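Peroxiredoxin (Akkermansia muciniphila, PDB 6KHX) probably reduces hydrogen peroxide and related hydroperoxides, as a typical 2-Cys peroxidase of the thioredoxin superfamily. Local coordinates at residues P9-N14 with P100-I105; G19-D24 with S77-W82; E52-Q57 with Q95-P100; Y113-G118 with L134-G139; G180-L185 with A192-S197. One frame throughout, in Å; residues are numbered along the deposited sequence.

Contact 1 of 5, residues P9-N14 with P100-I105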
# COMPACT_ATOMS: atom_id res chain seq x y z
N PRO B 9 2.73 33.29 1.25
CA PRO B 9 1.67 32.54 0.58
C PRO B 9 0.58 33.46 0.04
O PRO B 9 0.17 34.43 0.68
CB PRO B 9 1.14 31.61 1.68
CG PRO B 9 2.32 31.39 2.56
CD PRO B 9 3.06 32.71 2.57
N HIS B 10 0.13 33.14 -1.16
CA HIS B 10 -0.89 33.93 -1.83
C HIS B 10 -2.24 33.73 -1.16
O HIS B 10 -2.55 32.66 -0.63
CB HIS B 10 -0.96 33.52 -3.31
CG HIS B 10 -2.14 34.08 -4.04
ND1 HIS B 10 -2.17 35.37 -4.53
CD2 HIS B 10 -3.33 33.52 -4.35
CE1 HIS B 10 -3.33 35.58 -5.13
NE2 HIS B 10 -4.06 34.48 -5.03
N PHE B 11 -3.05 34.78 -1.17
CA PHE B 11 -4.43 34.64 -0.74
C PHE B 11 -5.26 35.67 -1.49
O PHE B 11 -4.74 36.55 -2.18
CB PHE B 11 -4.58 34.79 0.78
CG PHE B 11 -4.13 36.13 1.34
CD1 PHE B 11 -4.97 37.24 1.29
CD2 PHE B 11 -2.90 36.26 1.96
CE1 PHE B 11 -4.57 38.46 1.81
CE2 PHE B 11 -2.50 37.47 2.49
CZ PHE B 11 -3.33 38.57 2.42
N SER B 12 -6.58 35.52 -1.37
CA SER B 12 -7.52 36.45 -1.98
C SER B 12 -8.80 36.34 -1.18
O SER B 12 -9.46 35.29 -1.21
CB SER B 12 -7.73 36.13 -3.46
OG SER B 12 -8.70 36.99 -4.04
N ALA B 13 -9.12 37.38 -0.42
CA ALA B 13 -10.21 37.30 0.53
C ALA B 13 -10.94 38.63 0.58
O ALA B 13 -10.49 39.64 0.02
CB ALA B 13 -9.70 36.91 1.92
N ASN B 14 -12.09 38.62 1.24
CA ASN B 14 -12.78 39.86 1.55
C ASN B 14 -11.98 40.64 2.58
O ASN B 14 -11.31 40.06 3.45
CB ASN B 14 -14.18 39.56 2.09
CG ASN B 14 -15.04 38.83 1.09
OD1 ASN B 14 -14.99 39.11 -0.10
ND2 ASN B 14 -15.82 37.88 1.57
N PRO B 100 -6.09 48.12 5.07
CA PRO B 100 -6.87 46.90 4.83
C PRO B 100 -6.84 45.96 6.02
O PRO B 100 -5.78 45.69 6.60
CB PRO B 100 -6.20 46.27 3.61
CG PRO B 100 -5.46 47.39 2.95
CD PRO B 100 -5.00 48.26 4.08
N ILE B 101 -8.02 45.47 6.40
CA ILE B 101 -8.17 44.42 7.40
C ILE B 101 -8.79 43.22 6.70
O ILE B 101 -9.98 43.26 6.34
CB ILE B 101 -9.01 44.86 8.60
CG1 ILE B 101 -8.51 46.22 9.11
CG2 ILE B 101 -8.97 43.79 9.68
CD1 ILE B 101 -9.36 46.82 10.23
N VAL B 102 -7.99 42.17 6.49
CA VAL B 102 -8.40 41.02 5.70
C VAL B 102 -9.24 40.08 6.56
O VAL B 102 -8.95 39.86 7.74
CB VAL B 102 -7.16 40.29 5.15
CG1 VAL B 102 -7.55 39.03 4.37
CG2 VAL B 102 -6.35 41.23 4.29
N SER B 103 -10.26 39.49 5.95
CA SER B 103 -11.07 38.47 6.61
C SER B 103 -10.58 37.09 6.17
O SER B 103 -10.84 36.65 5.05
CB SER B 103 -12.55 38.66 6.27
OG SER B 103 -13.31 37.54 6.69
N ASP B 104 -9.88 36.39 7.07
CA ASP B 104 -9.43 35.02 6.83
C ASP B 104 -10.52 34.04 7.27
O ASP B 104 -10.35 33.20 8.15
CB ASP B 104 -8.12 34.74 7.56
CG ASP B 104 -7.57 33.34 7.29
OD1 ASP B 104 -7.94 32.71 6.28
OD2 ASP B 104 -6.76 32.86 8.12
N ILE B 105 -11.67 34.17 6.60
CA ILE B 105 -12.90 33.52 7.07
C ILE B 105 -12.79 32.00 7.01
O ILE B 105 -13.45 31.30 7.79
CB ILE B 105 -14.09 34.05 6.26
CG1 ILE B 105 -15.42 33.69 6.94
CG2 ILE B 105 -14.05 33.53 4.83
CD1 ILE B 105 -16.56 34.61 6.55
O HOH W 1 -12.77 36.50 3.24

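Contact 2 of 5, residues G19-D24 with S77-W82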
# COMPACT_ATOMS: atom_id res chain seq x y z
N GLY B 19 -12.70 51.40 5.70
CA GLY B 19 -14.03 51.22 6.26
C GLY B 19 -15.05 50.60 5.34
O GLY B 19 -16.22 50.52 5.72
N THR B 20 -14.65 50.16 4.15
CA THR B 20 -15.56 49.61 3.16
C THR B 20 -15.22 48.15 2.87
O THR B 20 -14.04 47.80 2.73
CB THR B 20 -15.51 50.43 1.86
OG1 THR B 20 -15.93 51.77 2.11
CG2 THR B 20 -16.39 49.82 0.79
N ILE B 21 -16.24 47.30 2.81
CA ILE B 21 -16.04 45.90 2.46
C ILE B 21 -15.73 45.79 0.97
O ILE B 21 -16.48 46.30 0.13
CB ILE B 21 -17.27 45.06 2.84
CG1 ILE B 21 -17.46 45.06 4.36
CG2 ILE B 21 -17.14 43.65 2.31
CD1 ILE B 21 -18.70 44.33 4.82
N VAL B 22 -14.62 45.14 0.64
CA VAL B 22 -14.21 44.95 -0.75
C VAL B 22 -13.81 43.49 -0.95
O VAL B 22 -13.28 42.85 -0.02
CB VAL B 22 -13.07 45.90 -1.14
CG1 VAL B 22 -13.51 47.34 -0.96
CG2 VAL B 22 -11.82 45.61 -0.32
N PRO B 23 -14.05 42.92 -2.12
CA PRO B 23 -13.69 41.51 -2.34
C PRO B 23 -12.34 41.36 -3.00
O PRO B 23 -11.78 42.33 -3.52
CB PRO B 23 -14.81 41.02 -3.26
CG PRO B 23 -15.12 42.22 -4.09
CD PRO B 23 -14.89 43.44 -3.22
N ASP B 24 -11.82 40.13 -2.99
CA ASP B 24 -10.64 39.77 -3.77
C ASP B 24 -9.41 40.60 -3.38
O ASP B 24 -8.62 41.02 -4.23
CB ASP B 24 -10.93 39.89 -5.27
CG ASP B 24 -12.19 39.15 -5.67
OD1 ASP B 24 -12.38 38.00 -5.21
OD2 ASP B 24 -13.01 39.72 -6.42
N SER B 77 -15.13 37.46 10.15
CA SER B 77 -15.71 37.83 8.87
C SER B 77 -15.45 39.30 8.55
O SER B 77 -15.11 40.11 9.41
CB SER B 77 -17.21 37.55 8.86
OG SER B 77 -17.93 38.64 9.43
N GLU B 78 -15.64 39.65 7.27
CA GLU B 78 -15.53 41.04 6.86
C GLU B 78 -16.61 41.90 7.50
O GLU B 78 -16.42 43.10 7.68
CB GLU B 78 -15.62 41.13 5.33
CG GLU B 78 -16.99 40.82 4.71
CD GLU B 78 -17.27 39.31 4.58
OE1 GLU B 78 -16.57 38.50 5.22
OE2 GLU B 78 -18.19 38.94 3.82
N PHE B 79 -17.75 41.30 7.86
CA PHE B 79 -18.81 42.05 8.52
C PHE B 79 -18.49 42.34 9.98
O PHE B 79 -18.83 43.41 10.49
CB PHE B 79 -20.14 41.31 8.39
CG PHE B 79 -20.77 41.44 7.03
CD1 PHE B 79 -20.43 40.57 6.01
CD2 PHE B 79 -21.68 42.45 6.77
CE1 PHE B 79 -21.00 40.71 4.75
CE2 PHE B 79 -22.25 42.59 5.52
CZ PHE B 79 -21.91 41.72 4.51
N SER B 80 -17.82 41.43 10.69
CA SER B 80 -17.34 41.78 12.02
C SER B 80 -16.30 42.89 11.95
O SER B 80 -16.32 43.82 12.76
CB SER B 80 -16.78 40.54 12.72
OG SER B 80 -17.82 39.62 13.00
N HIS B 81 -15.38 42.81 10.98
CA HIS B 81 -14.41 43.88 10.78
C HIS B 81 -15.12 45.21 10.53
O HIS B 81 -14.79 46.24 11.14
CB HIS B 81 -13.50 43.55 9.60
CG HIS B 81 -12.58 42.39 9.84
ND1 HIS B 81 -12.47 41.76 11.06
CD2 HIS B 81 -11.74 41.73 9.00
CE1 HIS B 81 -11.59 40.77 10.96
NE2 HIS B 81 -11.14 40.74 9.73
N TRP B 82 -16.09 45.21 9.61
CA TRP B 82 -16.80 46.44 9.28
C TRP B 82 -17.56 46.99 10.48
O TRP B 82 -17.54 48.20 10.73
CB TRP B 82 -17.75 46.18 8.10
CG TRP B 82 -18.77 47.25 7.91
CD1 TRP B 82 -18.64 48.41 7.20
CD2 TRP B 82 -20.10 47.26 8.46
NE1 TRP B 82 -19.80 49.14 7.27
CE2 TRP B 82 -20.71 48.46 8.04
CE3 TRP B 82 -20.82 46.38 9.26
CZ2 TRP B 82 -22.01 48.79 8.39
CZ3 TRP B 82 -22.12 46.71 9.61
CH2 TRP B 82 -22.70 47.90 9.17

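Contact 3 of 5, residues E52-Q57 with Q95-P100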
# COMPACT_ATOMS: atom_id res chain seq x y z
N GLU B 52 -3.49 47.24 19.14
CA GLU B 52 -2.53 47.05 18.06
C GLU B 52 -3.04 47.65 16.75
O GLU B 52 -2.29 48.34 16.04
CB GLU B 52 -2.22 45.56 17.89
CG GLU B 52 -1.64 44.93 19.15
CD GLU B 52 -1.20 43.49 18.96
OE1 GLU B 52 0.03 43.23 19.01
OE2 GLU B 52 -2.07 42.63 18.75
N LEU B 53 -4.32 47.44 16.43
CA LEU B 53 -4.86 47.98 15.19
C LEU B 53 -4.85 49.51 15.18
O LEU B 53 -4.45 50.14 14.19
CB LEU B 53 -6.27 47.44 14.95
CG LEU B 53 -6.37 45.99 14.46
CD1 LEU B 53 -7.57 45.25 15.03
CD2 LEU B 53 -6.40 45.95 12.93
N ILE B 54 -5.28 50.12 16.28
CA ILE B 54 -5.30 51.58 16.37
C ILE B 54 -3.88 52.14 16.34
O ILE B 54 -3.62 53.15 15.66
CB ILE B 54 -6.06 52.02 17.63
CG1 ILE B 54 -7.54 51.70 17.48
CG2 ILE B 54 -5.88 53.51 17.86
CD1 ILE B 54 -8.32 51.76 18.77
N GLY B 55 -2.94 51.51 17.05
CA GLY B 55 -1.57 51.99 17.01
C GLY B 55 -0.98 51.93 15.61
O GLY B 55 -0.28 52.86 15.19
N PHE B 56 -1.26 50.86 14.87
CA PHE B 56 -0.81 50.80 13.48
C PHE B 56 -1.44 51.91 12.65
O PHE B 56 -0.81 52.45 11.73
CB PHE B 56 -1.12 49.43 12.87
CG PHE B 56 0.02 48.44 12.99
CD1 PHE B 56 1.17 48.60 12.24
CD2 PHE B 56 -0.09 47.35 13.82
CE1 PHE B 56 2.21 47.70 12.35
CE2 PHE B 56 0.94 46.44 13.93
CZ PHE B 56 2.10 46.61 13.19
N GLN B 57 -2.70 52.25 12.95
CA GLN B 57 -3.32 53.39 12.27
C GLN B 57 -2.58 54.69 12.59
O GLN B 57 -2.38 55.53 11.70
CB GLN B 57 -4.79 53.51 12.66
CG GLN B 57 -5.50 54.69 12.02
CD GLN B 57 -5.57 54.60 10.51
OE1 GLN B 57 -5.79 53.53 9.95
NE2 GLN B 57 -5.41 55.74 9.84
N GLN B 95 -12.68 52.50 15.43
CA GLN B 95 -13.05 53.58 14.53
C GLN B 95 -11.81 54.33 14.06
O GLN B 95 -10.90 54.60 14.85
CB GLN B 95 -14.00 54.54 15.24
CG GLN B 95 -14.81 55.45 14.33
CD GLN B 95 -15.92 56.18 15.08
OE1 GLN B 95 -17.06 55.72 15.13
NE2 GLN B 95 -15.57 57.32 15.68
N GLY B 96 -11.77 54.65 12.77
CA GLY B 96 -10.66 55.38 12.20
C GLY B 96 -9.54 54.53 11.63
O GLY B 96 -8.62 55.09 11.02
N VAL B 97 -9.58 53.22 11.81
CA VAL B 97 -8.60 52.34 11.17
C VAL B 97 -8.94 52.24 9.69
O VAL B 97 -10.05 51.82 9.32
CB VAL B 97 -8.57 50.96 11.84
CG1 VAL B 97 -7.71 50.00 11.04
CG2 VAL B 97 -8.04 51.09 13.27
N SER B 98 -8.01 52.66 8.83
CA SER B 98 -8.29 52.82 7.41
C SER B 98 -7.52 51.86 6.50
O SER B 98 -7.91 51.71 5.34
CB SER B 98 -7.97 54.25 6.97
OG SER B 98 -6.60 54.55 7.19
N TYR B 99 -6.44 51.24 6.97
CA TYR B 99 -5.69 50.30 6.16
C TYR B 99 -6.48 48.99 6.01
O TYR B 99 -7.45 48.76 6.73
CB TYR B 99 -4.31 50.07 6.76
CG TYR B 99 -4.32 49.58 8.18
CD1 TYR B 99 -4.45 48.23 8.47
CD2 TYR B 99 -4.19 50.47 9.24
CE1 TYR B 99 -4.46 47.77 9.77
CE2 TYR B 99 -4.19 50.03 10.55
CZ TYR B 99 -4.33 48.68 10.80
OH TYR B 99 -4.34 48.24 12.10
N PRO B 100 -6.09 48.12 5.07
CA PRO B 100 -6.87 46.90 4.83
C PRO B 100 -6.84 45.96 6.02
O PRO B 100 -5.78 45.69 6.60
CB PRO B 100 -6.20 46.27 3.61
CG PRO B 100 -5.46 47.39 2.95
CD PRO B 100 -5.00 48.26 4.08

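Contact 4 of 5, residues Y113-G118 with L134-G139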
# COMPACT_ATOMS: atom_id res chain seq x y z
N TYR B 113 0.33 30.72 6.82
CA TYR B 113 1.38 31.52 7.44
C TYR B 113 1.87 30.94 8.77
O TYR B 113 2.76 31.53 9.40
CB TYR B 113 0.90 32.96 7.62
CG TYR B 113 0.96 33.76 6.34
CD1 TYR B 113 -0.00 33.61 5.35
CD2 TYR B 113 2.01 34.64 6.11
CE1 TYR B 113 0.07 34.33 4.17
CE2 TYR B 113 2.09 35.37 4.94
CZ TYR B 113 1.11 35.21 3.97
OH TYR B 113 1.20 35.95 2.80
N GLY B 114 1.32 29.81 9.21
CA GLY B 114 1.80 29.15 10.41
C GLY B 114 1.46 29.86 11.71
O GLY B 114 2.20 29.73 12.69
N VAL B 115 0.36 30.61 11.74
CA VAL B 115 -0.06 31.35 12.92
C VAL B 115 -1.37 30.87 13.50
O VAL B 115 -1.86 31.45 14.47
CB VAL B 115 -0.15 32.86 12.62
CG1 VAL B 115 1.19 33.39 12.13
CG2 VAL B 115 -1.25 33.12 11.59
N LEU B 116 -1.97 29.82 12.93
CA LEU B 116 -3.26 29.34 13.40
C LEU B 116 -3.07 28.54 14.68
O LEU B 116 -2.28 27.59 14.71
CB LEU B 116 -3.94 28.49 12.34
CG LEU B 116 -5.40 28.18 12.61
CD1 LEU B 116 -6.19 29.47 12.72
CD2 LEU B 116 -5.94 27.32 11.49
N ALA B 117 -3.77 28.94 15.74
CA ALA B 117 -3.73 28.21 17.00
C ALA B 117 -4.61 26.95 16.92
O ALA B 117 -5.29 26.70 15.92
CB ALA B 117 -4.17 29.11 18.15
N GLY B 118 -4.60 26.18 18.00
CA GLY B 118 -5.43 25.00 18.11
C GLY B 118 -4.75 23.73 17.62
O GLY B 118 -3.70 23.74 16.97
N LEU B 134 -9.39 27.58 16.78
CA LEU B 134 -8.68 27.82 15.53
C LEU B 134 -8.77 29.31 15.23
O LEU B 134 -9.55 29.77 14.38
CB LEU B 134 -9.25 26.97 14.40
CG LEU B 134 -9.20 25.45 14.59
CD1 LEU B 134 -9.96 24.75 13.48
CD2 LEU B 134 -7.77 24.94 14.66
N ILE B 135 -7.96 30.09 15.95
CA ILE B 135 -7.81 31.52 15.75
C ILE B 135 -6.32 31.82 15.63
O ILE B 135 -5.47 31.02 16.00
CB ILE B 135 -8.43 32.36 16.89
CG1 ILE B 135 -7.80 32.00 18.23
CG2 ILE B 135 -9.94 32.15 16.96
CD1 ILE B 135 -8.45 32.70 19.40
N ALA B 136 -6.02 33.00 15.08
CA ALA B 136 -4.64 33.37 14.80
C ALA B 136 -3.95 33.94 16.03
O ALA B 136 -4.53 34.74 16.77
CB ALA B 136 -4.58 34.39 13.65
N TYR B 137 -2.70 33.53 16.23
CA TYR B 137 -1.83 34.17 17.21
C TYR B 137 -1.36 35.53 16.68
O TYR B 137 -1.60 35.89 15.52
CB TYR B 137 -0.62 33.29 17.51
CG TYR B 137 -0.84 32.23 18.57
CD1 TYR B 137 -1.08 32.58 19.90
CD2 TYR B 137 -0.78 30.87 18.25
CE1 TYR B 137 -1.27 31.61 20.87
CE2 TYR B 137 -0.97 29.90 19.22
CZ TYR B 137 -1.22 30.28 20.53
OH TYR B 137 -1.40 29.32 21.50
N ARG B 138 -0.69 36.29 17.54
CA ARG B 138 -0.22 37.63 17.18
C ARG B 138 1.01 37.49 16.30
O ARG B 138 2.16 37.54 16.75
CB ARG B 138 0.04 38.48 18.42
CG ARG B 138 -1.22 38.68 19.22
CD ARG B 138 -1.10 39.71 20.32
NE ARG B 138 -2.23 39.54 21.22
CZ ARG B 138 -3.46 39.97 20.96
NH1 ARG B 138 -3.73 40.63 19.84
NH2 ARG B 138 -4.43 39.74 21.84
N GLY B 139 0.76 37.30 15.01
CA GLY B 139 1.82 37.00 14.05
C GLY B 139 2.14 38.21 13.18
O GLY B 139 1.24 38.92 12.77

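Contact 5 of 5, residues G180-L185 with A192-S197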
# COMPACT_ATOMS: atom_id res chain seq x y z
N GLY B 180 23.81 47.21 0.52
CA GLY B 180 24.47 45.93 0.64
C GLY B 180 25.19 45.71 1.95
O GLY B 180 25.94 44.73 2.08
N GLU B 181 25.01 46.60 2.92
CA GLU B 181 25.59 46.46 4.25
C GLU B 181 24.64 45.66 5.14
O GLU B 181 23.43 45.92 5.15
CB GLU B 181 25.85 47.83 4.86
CG GLU B 181 26.88 48.68 4.11
CD GLU B 181 27.00 50.09 4.68
OE1 GLU B 181 26.05 50.55 5.35
OE2 GLU B 181 28.04 50.73 4.45
N VAL B 182 25.18 44.71 5.88
CA VAL B 182 24.35 43.96 6.82
C VAL B 182 24.21 44.78 8.10
O VAL B 182 25.11 45.54 8.48
CB VAL B 182 24.95 42.56 7.09
CG1 VAL B 182 24.96 41.75 5.81
CG2 VAL B 182 26.35 42.66 7.66
N CYS B 183 23.06 44.65 8.76
CA CYS B 183 22.74 45.48 9.91
C CYS B 183 23.03 44.73 11.20
O CYS B 183 22.44 43.66 11.42
CB CYS B 183 21.29 45.92 9.86
SG CYS B 183 20.93 46.95 8.42
N PRO B 184 23.91 45.23 12.05
CA PRO B 184 24.28 44.51 13.27
C PRO B 184 23.19 44.62 14.32
O PRO B 184 22.15 45.27 14.13
CB PRO B 184 25.56 45.23 13.72
CG PRO B 184 25.38 46.61 13.22
CD PRO B 184 24.64 46.50 11.92
N LEU B 185 23.45 43.99 15.47
CA LEU B 185 22.50 43.98 16.57
C LEU B 185 22.15 45.39 17.02
O LEU B 185 23.03 46.25 17.17
CB LEU B 185 23.08 43.18 17.74
CG LEU B 185 22.20 43.07 18.98
CD1 LEU B 185 21.16 41.99 18.82
CD2 LEU B 185 23.07 42.79 20.18
N ALA B 192 25.89 53.17 12.13
CA ALA B 192 26.83 52.49 11.25
C ALA B 192 26.40 51.05 11.01
O ALA B 192 26.16 50.29 11.96
CB ALA B 192 28.24 52.52 11.85
N ALA B 193 26.30 50.67 9.73
CA ALA B 193 26.07 49.28 9.37
C ALA B 193 27.41 48.58 9.20
O ALA B 193 28.40 48.99 9.82
CB ALA B 193 25.22 49.17 8.10
N MET B 194 27.48 47.55 8.36
CA MET B 194 28.69 46.74 8.29
C MET B 194 28.84 46.12 6.91
O MET B 194 27.86 45.71 6.29
CB MET B 194 28.67 45.65 9.36
CG MET B 194 29.86 44.70 9.32
SD MET B 194 29.61 43.35 10.48
CE MET B 194 28.82 44.24 11.81
N THR B 195 30.08 46.07 6.43
CA THR B 195 30.40 45.37 5.19
C THR B 195 30.52 43.87 5.44
O THR B 195 31.31 43.44 6.28
CB THR B 195 31.72 45.89 4.62
OG1 THR B 195 31.57 47.28 4.30
CG2 THR B 195 32.11 45.12 3.38
N PRO B 196 29.77 43.03 4.70
CA PRO B 196 29.86 41.59 4.94
C PRO B 196 31.16 40.98 4.42
O PRO B 196 31.18 40.31 3.39
CB PRO B 196 28.64 41.04 4.18
CG PRO B 196 28.37 42.04 3.12
CD PRO B 196 28.73 43.38 3.72
N SER B 197 32.24 41.19 5.17
CA SER B 197 33.54 40.62 4.84
C SER B 197 34.35 40.48 6.13
O SER B 197 33.97 41.01 7.18
CB SER B 197 34.30 41.49 3.83
OG SER B 197 34.67 42.74 4.42

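Contact 1 of 5, residues P9-N14 with P100-I105
Strands 13-17 and 101-103 run antiparallel as neighbours in the central mixed sheet, and this contact covers the end of their pairing. The closest backbones are those of N14 and S103, with CA atoms 5.5 Å apart. S103 N donates to N14 O over 2.8 Å; the N-H points nearly straight at the oxygen (165°) and lies in the carbonyl plane. The return bond of the pair is replaced by a water, which accepts from N14 N at 3.0 Å and donates to S103 O at 2.7 Å, so one strand link is direct and the other is bridged.

Beside this polar edge the side chains close an apolar patch. F11 holds CG between its backbone N and carbonyl carbon (chi1 60°), and ring atom CE1 meets V102 CG1 tip to tip at 4.0 Å. That methyl, anti to the backbone N, also lies 3.9 Å from A13 CB, so V102 CG1 touches both F11 and A13. S103 OG turns to another partner, bonding to the carbonyl oxygen of D76. An N-terminal strand added antiparallel to the thioredoxin-like core sheet in this way is a feature of the peroxiredoxin fold.

Contact 2 of 5, residues G19-D24 with S77-W82
S77 starts the second segment as the N-cap of helix 78-85: its OG accepts from S80 N over 3.1 Å in a nearly straight bond (162°) and, weakly, from F79 N. Next, E78 places CG between its backbone N and carbonyl carbon, which sets that atom across I21 CG2 at 3.7 Å; a bend at chi2 then redirects the carboxylate, which reaches K43 of the second subunit in a salt bridge. F79 turns its first bond away from strand 20-22, yet the ring swings back: I21 CD1 sits 3.9 Å from the ring centroid and only 7° off the normal, a CH-pi contact over the middle of one face. An alanine in place of I21 removes CG1, CG2 and CD1, and would probably loosen the packing of strand on helix. The helix is the crossover of the beta-alpha-beta unit between the parallel strands 68-74 and 101-103, and here its first turn, 8.7 Å from strand 20-22 axis to axis, runs nearly antiparallel to it at 161°. Further on, H81 ties inward, donating from NE2 to the V102 carbonyl oxygen of the sheet. W82 holds CG anti to its backbone N; its CB meets I21 CD1 at 3.9 Å, and its indole brings CD1 in plane, edge first, to 3.5 Å from G19 O. Its ring also stacks with H198 of the third subunit.

Contact 3 of 5, residues E52-Q57 with Q95-P100
Y99 forms the close-packed half of this contact, pushing its hydroxyl into the side of helix 48-58. The OH donates to L53 O over 2.8 Å, in the carbonyl plane, on a lone pair, at a C=O...O angle of 105°. The same oxygen accepts the helical bond from Q57 N, so two donors hold it. F56 CB lies 3.9 Å and L53 CD2 4.0 Å from Y99 CZ, the leucine crossing the tyrosine at about a right angle. V97 CG1 covers part of one ring face, and V97 CG2 reaches I54 CG1 at 4.3 Å.

Toward the exposed G96 the contact turns polar and nearer to solvent, Q57 reaching over G96 and the partly exposed S98. With CG anti to its backbone N and a bend at chi2, Q57 brings OE1 to S98 N at 2.6 Å, a nearly straight bond (165°) whose donor stands 49° out of the amide plane. A leucine here has no such acceptor and would probably leave the S98 N-H without this partner, loosening the loop. The contact seats helix 48-58, which probably carries the peroxidatic cysteine as in relatives, with Y99 packed between it and F39 and V70 of strands 35-40 and 68-74.

Contact 4 of 5, residues Y113-G118 with L134-G139
Y137 shows how the second segment covers the first. Its CB lies 3.8 Å from V115 O; along the ring, CD2 comes to 3.8 Å and CE2 to 3.5 Å from A117 CB, and CZ is still close to that methyl. The ring thus lies obliquely along A117, with CG beside the backbone N (chi1 -85°), and it also stacks on F157 of the same chain.

Beneath it the two backbones form a single bridge at L116 and A136. Y137 N donates to V115 O over 2.9 Å, nearly along the C=O axis and almost straight (170°), and A117 N donates to I135 O over 2.7 Å. These two bonds lie one residue before and one after L116, which holds the two chain segments in register at this one bridge. V115 CG2 packs on A136 CB at 4.1 Å, and V115 CG1 lies against CA of G139, where a CB would collide with it. At the far end L134 CD2 faces G118 in the same manner, though there the backbone angles, with positive phi, also disfavour a side chain. L116 folds CD1 back toward L134 CB at 4.3 Å, and its side chain is about 5 Å from a bound calcium ion.

G114, with positive phi, closes helix 108-112 in a Schellman motif just before. Between the two segments lie strands 119-122 and 128-131, paired antiparallel, so the bridge forms the neck of a projecting beta hairpin.

Contact 5 of 5, residues G180-L185 with A192-S197
Segments 180-185 and 192-197 diverge, their end-to-end directions 113° apart, and touch backbone to backbone through one antiparallel hydrogen-bonded pair, V182 with M194. V182 N donates to M194 O over 2.9 Å, but at 129° the bond is bent and weak. Both belong to the C-terminal region of the peroxiredoxin, in the irregular connection between helices 163-179 and 198-209. V182, C183 and P184 fit the Val-Cys-Pro motif that carries the resolving cysteine in typical 2-Cys relatives, so C183 probably has that role here. Its side chain turns away from the second segment onto A172 and H175 of helix 163-179.

V182 spreads two methyls over the other segment: CG2 meets M194 CB at 4.1 Å, and CG1 meets P196 CB at 4.1 Å. M194, with CG anti to its backbone N, runs on extended until chi3 (-38°) bends the methyl over P184, bringing CE to 3.9 Å from P184 CB. E181 stretches alongside A193, its CB 3.6 Å from the alanine CB, and sends OE1 on to H175 NE2, which bonds it to the preceding helix. The fourth subunit packs here too: its T51 OG1 bonds to L185 N, the same T51 packs on P184 and M194, and its V48 packs on V182. Beyond the bridge, the ring of P196 lies by the first residue of the other segment, CD 3.5 Å from G180 O.

From the N terminus, contact 1 closes the longest loop, joining strand 13-17 to strand 101-103. Contacts 2 and 3 both fall within that loop and cross each other: G19-D24 and S77-W82 alternate with E52-Q57 and Q95-P100, linking an edge strand to helix 78-85 and helix 48-58 to the approach to strand 101-103. Contacts 1 and 3 share P100; contacts 1 and 2 adjoin through neighbouring strands 13-17 and 20-22. Contact 4 follows in series, closing the hairpin neck; R138 ties it to contact 3 through a salt bridge with E52, and Y113 bonds to P9 of contact 1. Contact 5 closes the short loop 186-191 between helices 163-179 and 198-209, its centre about 33 Å or more from the other centres.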